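Long-range contacts in HTH-type transcriptional regulator GadX (Escherichia coli, PDB 3MKL), which activates about fifteen genes involved in acid resistance, such as gadA, gadB and gadC, through the DNA-binding domain described here, and under some conditions represses gadW: residues R11-I16 with I29-L33; R59-A63 with S80-H84. All coordinates share one frame. Residues are numbered along the deposited sequence.

Contact 1. Residues R11-I16 with I29-L33; sequences RVCTVI and IASEL
R11-I16 is helical throughout, within helix 8-17, with V15 N bonded to R11 O (3.1 Å) and I16 N to V12 O (2.9 Å), while I29-E32 ends helix 26-32 and L33 leaves it at phi/psi -94/3. The backbones come closest at V15 and I29, CA atoms 6.8 Å apart. V15 (t) points toward the other helix and sets CG2 3.6 Å from L33 CD2 and CG1 3.6 Å from E32 OE2. L33 (m, t) directs its isobutyl group inward, its CD1 lying 4.0 Å from V12 CG2. This packs the N-terminal helix of an AraC/XylS-type domain against the first helix of its predicted first helix-turn-helix, 27-48, with L40 of helix 37-46 touching V12, I29 and L33. V12 (t) points sideways, yet its CG2 reaches I29 CG2 at 3.9 Å. I29 (m, t) turns toward helix 8-17, and its CD1 meets I16 CD1 (m, t) at 4.3 Å. At the margin R11 (m, t, p), bent at chi3, brings NH2 4.2 Å from L33 O, beyond hydrogen-bonding range. With E32 chi2 at -95°, water 1 O donates to E32 OE2 (2.7 Å) and V15 O (3.1 Å).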
loop_
_atom_site.group_PDB
_atom_site.type_symbol
_atom_site.label_atom_id
_atom_site.label_comp_id
_atom_site.label_asym_id
_atom_site.label_seq_id
_atom_site.Cartn_x
_atom_site.Cartn_y
_atom_site.Cartn_z
ATOM N N ARG A 11 -3.670 12.471 -4.018
ATOM C CA ARG A 11 -3.789 13.039 -2.661
ATOM C C ARG A 11 -3.912 11.981 -1.571
ATOM O O ARG A 11 -3.367 12.155 -0.486
ATOM C CB ARG A 11 -4.957 14.022 -2.571
ATOM C CG ARG A 11 -4.681 15.315 -3.289
ATOM C CD ARG A 11 -5.948 16.081 -3.500
ATOM N NE ARG A 11 -6.420 16.663 -2.249
ATOM C CZ ARG A 11 -7.664 17.088 -2.047
ATOM N NH1 ARG A 11 -8.562 16.995 -3.018
ATOM N NH2 ARG A 11 -8.007 17.606 -0.870
ATOM N N VAL A 12 -4.641 10.908 -1.879
ATOM C CA VAL A 12 -4.800 9.731 -1.028
ATOM C C VAL A 12 -3.468 8.964 -0.891
ATOM O O VAL A 12 -3.057 8.645 0.208
ATOM C CB VAL A 12 -5.927 8.795 -1.577
ATOM C CG1 VAL A 12 -5.888 7.422 -0.910
ATOM C CG2 VAL A 12 -7.291 9.415 -1.392
ATOM N N CYS A 13 -2.783 8.680 -1.995
ATOM C CA CYS A 13 -1.439 8.081 -1.917
ATOM C C CYS A 13 -0.483 8.939 -1.089
ATOM O O CYS A 13 0.355 8.406 -0.372
ATOM C CB CYS A 13 -0.866 7.813 -3.311
ATOM S SG CYS A 13 -1.763 6.490 -4.173
ATOM N N THR A 14 -0.625 10.266 -1.151
ATOM C CA THR A 14 0.211 11.142 -0.310
ATOM C C THR A 14 -0.092 10.978 1.194
ATOM O O THR A 14 0.813 10.995 2.023
ATOM C CB THR A 14 0.122 12.638 -0.719
ATOM O OG1 THR A 14 0.410 12.773 -2.122
ATOM C CG2 THR A 14 1.149 13.487 0.105
ATOM N N VAL A 15 -1.370 10.831 1.533
ATOM C CA VAL A 15 -1.753 10.573 2.905
ATOM C C VAL A 15 -1.155 9.235 3.354
ATOM O O VAL A 15 -0.468 9.164 4.361
ATOM C CB VAL A 15 -3.289 10.528 3.025
ATOM C CG1 VAL A 15 -3.715 10.092 4.428
ATOM C CG2 VAL A 15 -3.875 11.867 2.614
ATOM N N ILE A 16 -1.414 8.186 2.572
ATOM C CA ILE A 16 -0.965 6.828 2.880
ATOM C C ILE A 16 0.561 6.720 3.019
ATOM O O ILE A 16 1.047 6.114 3.964
ATOM C CB ILE A 16 -1.447 5.814 1.817
ATOM C CG1 ILE A 16 -2.984 5.799 1.744
ATOM C CG2 ILE A 16 -0.859 4.426 2.119
ATOM C CD1 ILE A 16 -3.559 4.878 0.656
ATOM N N ILE A 29 -8.529 8.215 6.087
ATOM C CA ILE A 29 -8.011 8.976 4.944
ATOM C C ILE A 29 -8.899 10.207 4.725
ATOM O O ILE A 29 -8.407 11.313 4.629
ATOM C CB ILE A 29 -7.943 8.127 3.654
ATOM C CG1 ILE A 29 -6.897 7.012 3.759
ATOM C CG2 ILE A 29 -7.564 9.002 2.447
ATOM C CD1 ILE A 29 -7.172 5.868 2.716
ATOM N N ALA A 30 -10.217 10.012 4.684
ATOM C CA ALA A 30 -11.169 11.103 4.449
ATOM C C ALA A 30 -11.065 12.197 5.498
ATOM O O ALA A 30 -11.158 13.379 5.169
ATOM C CB ALA A 30 -12.598 10.578 4.401
ATOM N N SER A 31 -10.879 11.823 6.761
ATOM C CA SER A 31 -10.740 12.845 7.792
ATOM C C SER A 31 -9.496 13.722 7.602
ATOM O O SER A 31 -9.570 14.949 7.737
ATOM C CB SER A 31 -10.810 12.236 9.198
ATOM O OG SER A 31 -9.850 11.218 9.315
ATOM N N GLU A 32 -8.368 13.093 7.286
ATOM C CA GLU A 32 -7.140 13.794 6.858
ATOM C C GLU A 32 -7.343 14.787 5.691
ATOM O O GLU A 32 -6.659 15.810 5.597
ATOM C CB GLU A 32 -6.098 12.753 6.397
ATOM C CG GLU A 32 -5.400 12.001 7.509
ATOM C CD GLU A 32 -4.066 12.648 7.868
ATOM O OE1 GLU A 32 -4.020 13.465 8.826
ATOM O OE2 GLU A 32 -3.062 12.364 7.165
ATOM N N LEU A 33 -8.262 14.456 4.790
ATOM C CA LEU A 33 -8.468 15.245 3.587
ATOM C C LEU A 33 -9.574 16.271 3.797
ATOM O O LEU A 33 -9.935 17.015 2.861
ATOM C CB LEU A 33 -8.825 14.323 2.423
ATOM C CG LEU A 33 -7.674 13.431 1.916
ATOM C CD1 LEU A 33 -8.092 12.745 0.637
ATOM C CD2 LEU A 33 -6.380 14.234 1.662
HETATM O O HOH W 1 -0.999 10.683 6.980
#

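Contact 2. Residues R59-A63 with S80-H84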
loop_
_atom_site.group_PDB
_atom_site.type_symbol
_atom_site.label_atom_id
_atom_site.label_comp_id
_atom_site.label_asym_id
_atom_site.label_seq_id
_atom_site.Cartn_x
_atom_site.Cartn_y
_atom_site.Cartn_z
ATOM N N ARG A 59 1.720 -0.013 -0.718
ATOM C CA ARG A 59 2.466 -0.963 0.068
ATOM C C ARG A 59 3.408 -1.806 -0.804
ATOM O O ARG A 59 4.530 -2.110 -0.384
ATOM C CB ARG A 59 1.528 -1.836 0.914
ATOM C CG ARG A 59 0.924 -1.070 2.047
ATOM C CD ARG A 59 -0.145 -1.832 2.800
ATOM N NE ARG A 59 -0.359 -1.137 4.056
ATOM C CZ ARG A 59 -1.382 -1.328 4.871
ATOM N NH1 ARG A 59 -1.446 -0.633 5.985
ATOM N NH2 ARG A 59 -2.320 -2.214 4.580
HETATM N N MSE A 60 2.979 -2.176 -2.012
HETATM C CA MSE A 60 3.888 -2.899 -2.915
HETATM C C MSE A 60 5.054 -2.030 -3.338
HETATM O O MSE A 60 6.167 -2.522 -3.522
HETATM C CB MSE A 60 3.168 -3.462 -4.143
HETATM C CG MSE A 60 2.123 -4.494 -3.831
HETATM SE SE MSE A 60 2.781 -6.024 -2.834
HETATM C CE MSE A 60 2.360 -5.577 -1.009
ATOM N N GLN A 61 4.801 -0.736 -3.481
ATOM C CA GLN A 61 5.848 0.175 -3.902
ATOM C C GLN A 61 6.912 0.307 -2.813
ATOM O O GLN A 61 8.114 0.386 -3.119
ATOM C CB GLN A 61 5.248 1.524 -4.305
ATOM C CG GLN A 61 4.545 1.472 -5.680
ATOM C CD GLN A 61 3.920 2.800 -6.106
ATOM O OE1 GLN A 61 3.426 3.563 -5.287
ATOM N NE2 GLN A 61 3.935 3.068 -7.399
ATOM N N ARG A 62 6.474 0.306 -1.552
ATOM C CA ARG A 62 7.382 0.389 -0.406
ATOM C C ARG A 62 8.143 -0.915 -0.219
ATOM O O ARG A 62 9.323 -0.906 0.150
ATOM C CB ARG A 62 6.623 0.751 0.872
ATOM C CG ARG A 62 7.511 1.045 2.080
ATOM C CD ARG A 62 8.355 2.315 1.892
ATOM N NE ARG A 62 7.561 3.435 1.377
ATOM C CZ ARG A 62 7.139 4.472 2.103
ATOM N NH1 ARG A 62 7.439 4.560 3.393
ATOM N NH2 ARG A 62 6.421 5.429 1.531
ATOM N N ALA A 63 7.462 -2.034 -0.485
ATOM C CA ALA A 63 8.066 -3.361 -0.381
ATOM C C ALA A 63 9.308 -3.510 -1.253
ATOM O O ALA A 63 10.248 -4.184 -0.851
ATOM C CB ALA A 63 7.058 -4.446 -0.694
ATOM N N SER A 80 6.761 -3.959 8.153
ATOM C CA SER A 80 7.075 -2.566 7.850
ATOM C C SER A 80 6.105 -1.934 6.836
ATOM O O SER A 80 5.987 -0.697 6.775
ATOM C CB SER A 80 8.508 -2.428 7.337
ATOM O OG SER A 80 9.432 -3.137 8.140
ATOM N N CYS A 81 5.435 -2.779 6.048
ATOM C CA CYS A 81 4.426 -2.350 5.066
ATOM C C CYS A 81 2.983 -2.444 5.597
ATOM O O CYS A 81 2.042 -2.102 4.889
ATOM C CB CYS A 81 4.533 -3.179 3.794
ATOM S SG CYS A 81 6.121 -3.074 2.966
ATOM N N GLY A 82 2.828 -2.938 6.826
ATOM C CA GLY A 82 1.555 -2.929 7.517
ATOM C C GLY A 82 0.794 -4.228 7.467
ATOM O O GLY A 82 -0.375 -4.265 7.846
ATOM N N TYR A 83 1.453 -5.295 7.013
ATOM C CA TYR A 83 0.850 -6.622 6.964
ATOM C C TYR A 83 1.122 -7.395 8.247
ATOM O O TYR A 83 2.225 -7.342 8.814
ATOM C CB TYR A 83 1.333 -7.396 5.737
ATOM C CG TYR A 83 0.879 -6.763 4.447
ATOM C CD1 TYR A 83 -0.422 -6.951 3.971
ATOM C CD2 TYR A 83 1.740 -5.952 3.709
ATOM C CE1 TYR A 83 -0.853 -6.341 2.767
ATOM C CE2 TYR A 83 1.322 -5.329 2.531
ATOM C CZ TYR A 83 0.031 -5.535 2.070
ATOM O OH TYR A 83 -0.356 -4.928 0.915
ATOM N N HIS A 84 0.097 -8.086 8.729
ATOM C CA HIS A 84 0.229 -8.856 9.933
ATOM C C HIS A 84 0.507 -10.285 9.535
ATOM O O HIS A 84 0.920 -11.101 10.364
ATOM C CB HIS A 84 -1.044 -8.756 10.778
ATOM C CG HIS A 84 -1.285 -7.387 11.338
ATOM N ND1 HIS A 84 -2.055 -6.440 10.691
ATOM C CD2 HIS A 84 -0.849 -6.801 12.481
ATOM C CE1 HIS A 84 -2.081 -5.331 11.412
ATOM N NE2 HIS A 84 -1.356 -5.523 12.500
#
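R59 lays its side chain, extended beyond an m chi1, over the loop at C81-Y83. The guanidinium has G82 CA over one face, 4.1 Å from NH1, while NE approaches C81 O to 2.7 Å at an angle too poor for a hydrogen bond; NH1 bonds to I20 O. The Y83 ring lies on the same side of the guanidinium plane, its OH 3.6 Å from R59 CB; R59 CZ is only 14° off the ring normal but 5.4 Å from the centroid, at most a long, weak cation-pi attraction. Selenomethionine M60 points its CB away yet brings CE within 3.7 Å of Y83 CE2. C81 aims its thiol at the helix, SG 4.0 Å from A63 CB. At G82, phi/psi 99/11, a CB would jam against C81 O and also fall 2.6 Å from R59 NH1. Its positive phi, with two bonds back into the last turn, closes helix 74-80 in a Schellman motif, which begins the turn of the predicted second helix-turn-helix, 74-97, held against helix 51-67.

The contacts follow in series along the chain, contact 1 closing before contact 2 opens. Their centres are about 17 Å apart and their nearest atoms about 6 Å, so they do not touch. Each involves one of the two predicted helix-turn-helix units: contact 1 the first helix of 27-48, contact 2 the turn of 74-97. Helix 51-67 joins them, as is usual in AraC-family domains, where a long helix connects two such subdomains: L54, L55 and C58 touch side chains of R11-I16, whereas R59-A63, immediately after C58, makes contact 2. The centre of contact 2 is about 6 Å from the chain centre, that of contact 1 about 12 Å; five of seven touching residues are buried in contact 2, four in contact 1.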